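PDB 4GBA: DCN1-like protein 3 from Homo sapiens, which helps attach NEDD8 to cullins by passing it from N-terminally acetylated NEDD8-conjugating E2 enzymes to cullin-RBX complexes, here through its DCUN1 domain. Local coordinates for residues 138-141 against 142-145; 126-129 against 130-133; 107-110 against 111-114. All coordinates share one frame; numbering follows the deposited sequence.

From the N terminus the order is contact 3, contact 2, contact 1, strictly in series: none encloses or crosses another, and each closes only a turn of its own. Contact 3 folds the loop that leaves helix 93-107 and leads to strand 117-118. Contact 2 ends helix 119-129 and starts the loop toward helix 138-147, whose opening turns are contact 1. These last two touch: Trp126 meets Trp141, Leu142 and Leu145, while Phe130 lies on Leu138, so the two successive helices share one apolar layer. Contact 3 stands apart, its nearest atoms about 9 Å from contact 2 and about 14 Å from contact 1.

Contact 1. Residues 138-141 against 142-145; sequences LDQW and LNFL
Leu145 reaches back one turn and lays its CD1 methyl over one face of the Trp141 indole, toward the rim; CD1 lies 3.3 Å from Trp141 NE1 and 3.5 Å from Trp141 CE2. Trp141 offers that face because its CG stands anti to the backbone N (chi1 165°), swinging the ring forward along the helix. Phe144 meets the same indole obliquely: Phe144 CE2 comes to 4.1 Å from Trp141 CZ3, with the ring planes at 34°. Beside them Leu138 and Leu142 touch methyl to methyl, CD1 to CD1 at 3.7 Å. This is the dense side. Helix 185-199 closes it through Phe190, which meets both Trp141 and Phe144 edge-to-face, and Phe163 stacks on Trp141.

The other side is polar and looser. There Asn143 is exposed, and its ND2 gives a nearly straight bond to Gln140 OE1 (3.0 Å, 167° at the hydrogen). Gln140 brings OE1 there by bending at chi2. OE1 lies close to the Asn143 amide plane, yet ND2 stands well above the carbonyl plane of Gln140 and uses no lone pair squarely; the two amides are steeply twisted. Regular helical bonds run beneath both sides, among them Phe144 N to Gln140 O at 2.8 Å.

The chemistry is that of an amphipathic helix: aromatic and leucine side chains bury one face in the cullin-binding half of the DCUN1 domain, while the hydrogen-bonded Gln140-Asn143 amide pair lies on the polar face.

Contact 2. Residues 126-129 against 130-133; sequences WKLV and FTQN
Thr131 grips Leu128 O with two hydrogen bonds at the end of helix 119-129. Its hydroxyl OG1 donates at a short 2.5 Å, tilted slightly from the carbonyl plane, and its backbone N donates to the same Leu128 O from well above that plane at 3.1 Å. OG1 sits beside its own backbone N (chi1 -67°), which lets both donors converge on one oxygen. A weak helical bond, Phe130 N to Trp126 O at 3.3 Å, is the last of its kind here. Beyond it Phe130 to Asn133 form a type I turn, and a water takes the Gln132 N-H and donates to Val129 O.

The apolar contacts gather on Phe130. Its ring runs alongside Trp126, pointing the same way, with Phe130 CE2 at 3.7 Å from Trp126 CD1; Trp126 O lies at the ring's edge, 3.2 Å from Phe130 CD2. Val129 CG1 adds an oblique touch. Trp126 NE1 is itself held by Tyr100 OH, and Leu128 packs on a modified side chain of the bound peptide.

Carbonyls at the helix end, which have lost their usual partners, are thus satisfied by a side-chain hydroxyl, a turn N-H and water, while the buried Phe130 ring packs beside Trp126 on the apolar side.

Contact 3. Residues 107-110 against 111-114; sequences GLDS and EEGQ
The flat amide of Gln114 lies against Asp109, whose CB sits over one face, 3.4 Å from Gln114 CD. From that same side Asp109 N reaches Gln114 OE1 in a straight but weak bond of 3.3 Å, and a water joins OE1 to Gly107 O. The Asp109 carboxylate is turned steeply against both glutamates: OD2 stands 3.3 Å from Glu112 OE2, across its chain at about a right angle. The closer approach of Asp109 OD1 to Glu111 involves a clash and is doubtful. Such crowding of acids would probably raise a pKa or draw a cation. Outside the loop, Glu111 has a long, weak ion pair with a basic side chain of the bound peptide. With an alanine in place of Gln114, the water would probably lose one of its partners and Asp109 N its acceptor.

Leu108 CD1 packs on Gln114 CG at 3.9 Å. The backbone closes where Gln114 N donates to Asp109 O (2.9 Å), five residues back as in a pi-turn, with a cis peptide before Gly113. Asp109 is the centre of an inverse gamma turn. Running from helix 93-107 to strand 117-118, which pairs with strand 154-155, the loop is consistent with the EF-hand-related fold of the cullin-binding region.

Contact 1. Residues 138-141 against 142-145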
loop_
_atom_site.group_PDB
_atom_site.type_symbol
_atom_site.label_atom_id
_atom_site.label_comp_id
_atom_site.label_asym_id
_atom_site.label_seq_id
_atom_site.Cartn_x
_atom_site.Cartn_y
_atom_site.Cartn_z
ATOM N N LEU A 138 2.101 -14.068 6.687
ATOM C CA LEU A 138 2.035 -12.617 6.873
ATOM C C LEU A 138 1.944 -12.142 8.338
ATOM O O LEU A 138 2.615 -11.178 8.720
ATOM C CB LEU A 138 0.888 -12.021 6.048
ATOM C CG LEU A 138 0.668 -10.505 6.113
ATOM C CD1 LEU A 138 1.843 -9.747 5.503
ATOM C CD2 LEU A 138 -0.610 -10.138 5.401
ATOM N N ASP A 139 1.107 -12.793 9.146
ATOM C CA ASP A 139 0.939 -12.380 10.543
ATOM C C ASP A 139 2.263 -12.382 11.310
ATOM O O ASP A 139 2.594 -11.404 11.991
ATOM C CB ASP A 139 -0.094 -13.254 11.279
ATOM C CG ASP A 139 -1.509 -13.118 10.709
ATOM O OD1 ASP A 139 -1.888 -12.012 10.246
ATOM O OD2 ASP A 139 -2.250 -14.130 10.730
ATOM N N GLN A 140 3.017 -13.476 11.200
ATOM C CA GLN A 140 4.288 -13.592 11.917
ATOM C C GLN A 140 5.367 -12.696 11.318
ATOM O O GLN A 140 6.182 -12.115 12.040
ATOM C CB GLN A 140 4.769 -15.043 11.960
ATOM C CG GLN A 140 3.874 -15.962 12.779
ATOM C CD GLN A 140 3.525 -15.396 14.160
ATOM O OE1 GLN A 140 4.266 -14.588 14.734
ATOM N NE2 GLN A 140 2.381 -15.820 14.692
ATOM N N TRP A 141 5.365 -12.583 9.994
ATOM C CA TRP A 141 6.303 -11.710 9.315
ATOM C C TRP A 141 6.152 -10.284 9.837
ATOM O O TRP A 141 7.141 -9.591 10.042
ATOM C CB TRP A 141 6.106 -11.783 7.789
ATOM C CG TRP A 141 6.772 -10.669 7.009
ATOM C CD1 TRP A 141 6.165 -9.572 6.477
ATOM C CD2 TRP A 141 8.164 -10.547 6.693
ATOM N NE1 TRP A 141 7.086 -8.772 5.847
ATOM C CE2 TRP A 141 8.327 -9.350 5.959
ATOM C CE3 TRP A 141 9.294 -11.334 6.953
ATOM C CZ2 TRP A 141 9.569 -8.918 5.477
ATOM C CZ3 TRP A 141 10.525 -10.906 6.479
ATOM C CH2 TRP A 141 10.654 -9.706 5.750
ATOM N N LEU A 142 4.914 -9.851 10.062
ATOM C CA LEU A 142 4.665 -8.494 10.544
ATOM C C LEU A 142 4.939 -8.345 12.049
ATOM O O LEU A 142 5.280 -7.252 12.513
ATOM C CB LEU A 142 3.238 -8.023 10.197
ATOM C CG LEU A 142 2.829 -7.904 8.719
ATOM C CD1 LEU A 142 1.321 -7.710 8.599
ATOM C CD2 LEU A 142 3.584 -6.794 7.962
ATOM N N ASN A 143 4.770 -9.431 12.805
ATOM C CA ASN A 143 5.177 -9.455 14.213
ATOM C C ASN A 143 6.680 -9.314 14.311
ATOM O O ASN A 143 7.197 -8.550 15.128
ATOM C CB ASN A 143 4.766 -10.761 14.893
ATOM C CG ASN A 143 3.270 -10.847 15.140
ATOM O OD1 ASN A 143 2.574 -9.826 15.218
ATOM N ND2 ASN A 143 2.768 -12.072 15.276
ATOM N N PHE A 144 7.370 -10.070 13.463
ATOM C CA PHE A 144 8.820 -10.037 13.378
ATOM C C PHE A 144 9.334 -8.618 13.115
ATOM O O PHE A 144 10.277 -8.164 13.751
ATOM C CB PHE A 144 9.286 -11.030 12.301
ATOM C CG PHE A 144 10.687 -10.797 11.808
ATOM C CD1 PHE A 144 11.776 -11.183 12.565
ATOM C CD2 PHE A 144 10.912 -10.209 10.574
ATOM C CE1 PHE A 144 13.065 -10.971 12.104
ATOM C CE2 PHE A 144 12.202 -9.993 10.112
ATOM C CZ PHE A 144 13.275 -10.376 10.872
ATOM N N LEU A 145 8.690 -7.911 12.195
ATOM C CA LEU A 145 9.139 -6.577 11.803
ATOM C C LEU A 145 8.842 -5.473 12.821
ATOM O O LEU A 145 9.556 -4.475 12.872
ATOM C CB LEU A 145 8.528 -6.183 10.459
ATOM C CG LEU A 145 8.951 -6.967 9.223
ATOM C CD1 LEU A 145 8.095 -6.519 8.021
ATOM C CD2 LEU A 145 10.437 -6.769 8.962
#

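Contact 2. Residues 126-129 against 130-133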
loop_
_atom_site.group_PDB
_atom_site.type_symbol
_atom_site.label_atom_id
_atom_site.label_comp_id
_atom_site.label_asym_id
_atom_site.label_seq_id
_atom_site.Cartn_x
_atom_site.Cartn_y
_atom_site.Cartn_z
ATOM N N TRP A 126 2.142 -3.492 3.880
ATOM C CA TRP A 126 2.029 -4.933 3.682
ATOM C C TRP A 126 0.691 -5.464 4.173
ATOM O O TRP A 126 0.048 -6.241 3.479
ATOM C CB TRP A 126 3.170 -5.679 4.356
ATOM C CG TRP A 126 4.258 -6.065 3.404
ATOM C CD1 TRP A 126 4.109 -6.511 2.124
ATOM C CD2 TRP A 126 5.665 -6.022 3.655
ATOM N NE1 TRP A 126 5.333 -6.763 1.563
ATOM C CE2 TRP A 126 6.309 -6.470 2.478
ATOM C CE3 TRP A 126 6.444 -5.659 4.762
ATOM C CZ2 TRP A 126 7.707 -6.569 2.380
ATOM C CZ3 TRP A 126 7.827 -5.747 4.660
ATOM C CH2 TRP A 126 8.446 -6.204 3.477
ATOM N N LYS A 127 0.285 -5.047 5.372
ATOM C CA LYS A 127 -1.019 -5.402 5.930
ATOM C C LYS A 127 -2.152 -4.949 5.003
ATOM O O LYS A 127 -3.063 -5.708 4.691
ATOM C CB LYS A 127 -1.179 -4.726 7.285
ATOM C CG LYS A 127 -2.239 -5.320 8.192
ATOM C CD LYS A 127 -2.140 -4.726 9.614
ATOM C CE LYS A 127 -0.673 -4.659 10.097
ATOM N NZ LYS A 127 -0.473 -4.145 11.507
ATOM N N LEU A 128 -2.087 -3.694 4.575
ATOM C CA LEU A 128 -3.089 -3.131 3.691
ATOM C C LEU A 128 -3.188 -3.860 2.328
ATOM O O LEU A 128 -4.282 -4.258 1.903
ATOM C CB LEU A 128 -2.844 -1.628 3.490
ATOM C CG LEU A 128 -4.070 -0.845 3.004
ATOM C CD1 LEU A 128 -5.234 -1.070 3.962
ATOM C CD2 LEU A 128 -3.759 0.631 2.860
ATOM N N VAL A 129 -2.060 -4.043 1.650
ATOM C CA VAL A 129 -2.086 -4.603 0.299
ATOM C C VAL A 129 -2.621 -6.050 0.257
ATOM O O VAL A 129 -3.268 -6.459 -0.717
ATOM C CB VAL A 129 -0.708 -4.446 -0.426
ATOM C CG1 VAL A 129 0.331 -5.409 0.133
ATOM C CG2 VAL A 129 -0.866 -4.624 -1.936
ATOM N N PHE A 130 -2.387 -6.807 1.325
ATOM C CA PHE A 130 -2.837 -8.199 1.384
ATOM C C PHE A 130 -4.254 -8.357 1.948
ATOM O O PHE A 130 -4.700 -9.475 2.203
ATOM C CB PHE A 130 -1.855 -9.062 2.195
ATOM C CG PHE A 130 -0.592 -9.428 1.444
ATOM C CD1 PHE A 130 -0.646 -10.254 0.321
ATOM C CD2 PHE A 130 0.648 -8.957 1.862
ATOM C CE1 PHE A 130 0.501 -10.594 -0.371
ATOM C CE2 PHE A 130 1.811 -9.298 1.167
ATOM C CZ PHE A 130 1.738 -10.118 0.052
ATOM N N THR A 131 -4.953 -7.240 2.135
ATOM C CA THR A 131 -6.303 -7.230 2.715
ATOM C C THR A 131 -7.222 -8.376 2.242
ATOM O O THR A 131 -7.813 -9.066 3.066
ATOM C CB THR A 131 -7.001 -5.845 2.509
ATOM O OG1 THR A 131 -6.320 -4.840 3.277
ATOM C CG2 THR A 131 -8.439 -5.897 2.938
ATOM N N GLN A 132 -7.339 -8.593 0.934
ATOM C CA GLN A 132 -8.268 -9.613 0.430
ATOM C C GLN A 132 -7.693 -11.027 0.426
ATOM O O GLN A 132 -8.417 -11.998 0.249
ATOM C CB GLN A 132 -8.778 -9.262 -0.975
ATOM C CG GLN A 132 -9.338 -7.846 -1.084
ATOM C CD GLN A 132 -10.221 -7.643 -2.307
ATOM O OE1 GLN A 132 -11.441 -7.764 -2.222
ATOM N NE2 GLN A 132 -9.613 -7.306 -3.439
ATOM N N ASN A 133 -6.386 -11.138 0.613
ATOM C CA ASN A 133 -5.702 -12.425 0.481
ATOM C C ASN A 133 -4.496 -12.524 1.403
ATOM O O ASN A 133 -3.363 -12.359 0.956
ATOM C CB ASN A 133 -5.265 -12.668 -0.977
ATOM C CG ASN A 133 -4.296 -11.584 -1.508
ATOM O OD1 ASN A 133 -4.191 -10.485 -0.945
ATOM N ND2 ASN A 133 -3.584 -11.901 -2.597
HETATM O O HOH W 1 -5.156 -8.069 -1.069
#

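Contact 3. Residues 107-110 against 111-114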
loop_
_atom_site.group_PDB
_atom_site.type_symbol
_atom_site.label_atom_id
_atom_site.label_comp_id
_atom_site.label_asym_id
_atom_site.label_seq_id
_atom_site.Cartn_x
_atom_site.Cartn_y
_atom_site.Cartn_z
ATOM N N GLY A 107 4.191 4.172 -1.006
ATOM C CA GLY A 107 4.668 4.367 0.353
ATOM C C GLY A 107 6.000 5.091 0.396
ATOM O O GLY A 107 6.445 5.544 1.446
ATOM N N LEU A 108 6.628 5.219 -0.766
ATOM C CA LEU A 108 7.972 5.758 -0.850
ATOM C C LEU A 108 7.987 7.275 -0.920
ATOM O O LEU A 108 7.431 7.875 -1.834
ATOM C CB LEU A 108 8.676 5.176 -2.073
ATOM C CG LEU A 108 10.190 5.270 -2.130
ATOM C CD1 LEU A 108 10.817 4.549 -0.945
ATOM C CD2 LEU A 108 10.622 4.663 -3.438
ATOM N N ASP A 109 8.649 7.886 0.050
ATOM C CA ASP A 109 8.762 9.334 0.108
ATOM C C ASP A 109 9.804 9.863 -0.867
ATOM O O ASP A 109 10.951 10.079 -0.491
ATOM C CB ASP A 109 9.130 9.768 1.526
ATOM C CG ASP A 109 8.846 11.225 1.771
ATOM O OD1 ASP A 109 8.020 11.788 1.019
ATOM O OD2 ASP A 109 9.437 11.802 2.711
ATOM N N SER A 110 9.406 10.075 -2.115
ATOM C CA SER A 110 10.344 10.560 -3.118
ATOM C C SER A 110 10.585 12.064 -2.997
ATOM O O SER A 110 11.504 12.604 -3.613
ATOM C CB SER A 110 9.874 10.200 -4.534
ATOM O OG SER A 110 9.919 8.801 -4.767
ATOM N N GLU A 111 9.764 12.742 -2.199
ATOM C CA GLU A 111 9.945 14.177 -1.999
ATOM C C GLU A 111 11.334 14.512 -1.432
ATOM O O GLU A 111 11.950 15.493 -1.854
ATOM C CB GLU A 111 8.815 14.786 -1.152
ATOM C CG GLU A 111 8.721 14.298 0.295
ATOM C CD GLU A 111 7.426 14.751 0.980
ATOM O OE1 GLU A 111 6.647 15.491 0.334
ATOM O OE2 GLU A 111 7.182 14.364 2.151
ATOM N N GLU A 112 11.832 13.699 -0.497
ATOM C CA GLU A 112 13.222 13.825 -0.044
ATOM C C GLU A 112 14.207 13.721 -1.221
ATOM O O GLU A 112 14.776 14.725 -1.659
ATOM C CB GLU A 112 13.573 12.767 1.005
ATOM C CG GLU A 112 12.585 12.637 2.164
ATOM C CD GLU A 112 12.962 11.499 3.127
ATOM O OE1 GLU A 112 13.842 10.669 2.778
ATOM O OE2 GLU A 112 12.381 11.434 4.236
ATOM N N GLY A 113 14.389 12.512 -1.749
ATOM C CA GLY A 113 13.595 11.371 -1.345
ATOM C C GLY A 113 14.342 10.081 -1.062
ATOM O O GLY A 113 15.426 9.826 -1.586
ATOM N N GLN A 114 13.725 9.263 -0.219
ATOM C CA GLN A 114 14.237 7.957 0.146
ATOM C C GLN A 114 14.161 6.944 -1.011
ATOM O O GLN A 114 13.473 7.163 -2.021
ATOM C CB GLN A 114 13.478 7.452 1.381
ATOM C CG GLN A 114 11.949 7.546 1.255
ATOM C CD GLN A 114 11.200 7.220 2.552
ATOM O OE1 GLN A 114 10.246 6.431 2.555
ATOM N NE2 GLN A 114 11.619 7.842 3.654
HETATM O O HOH W 2 8.033 5.351 3.760
#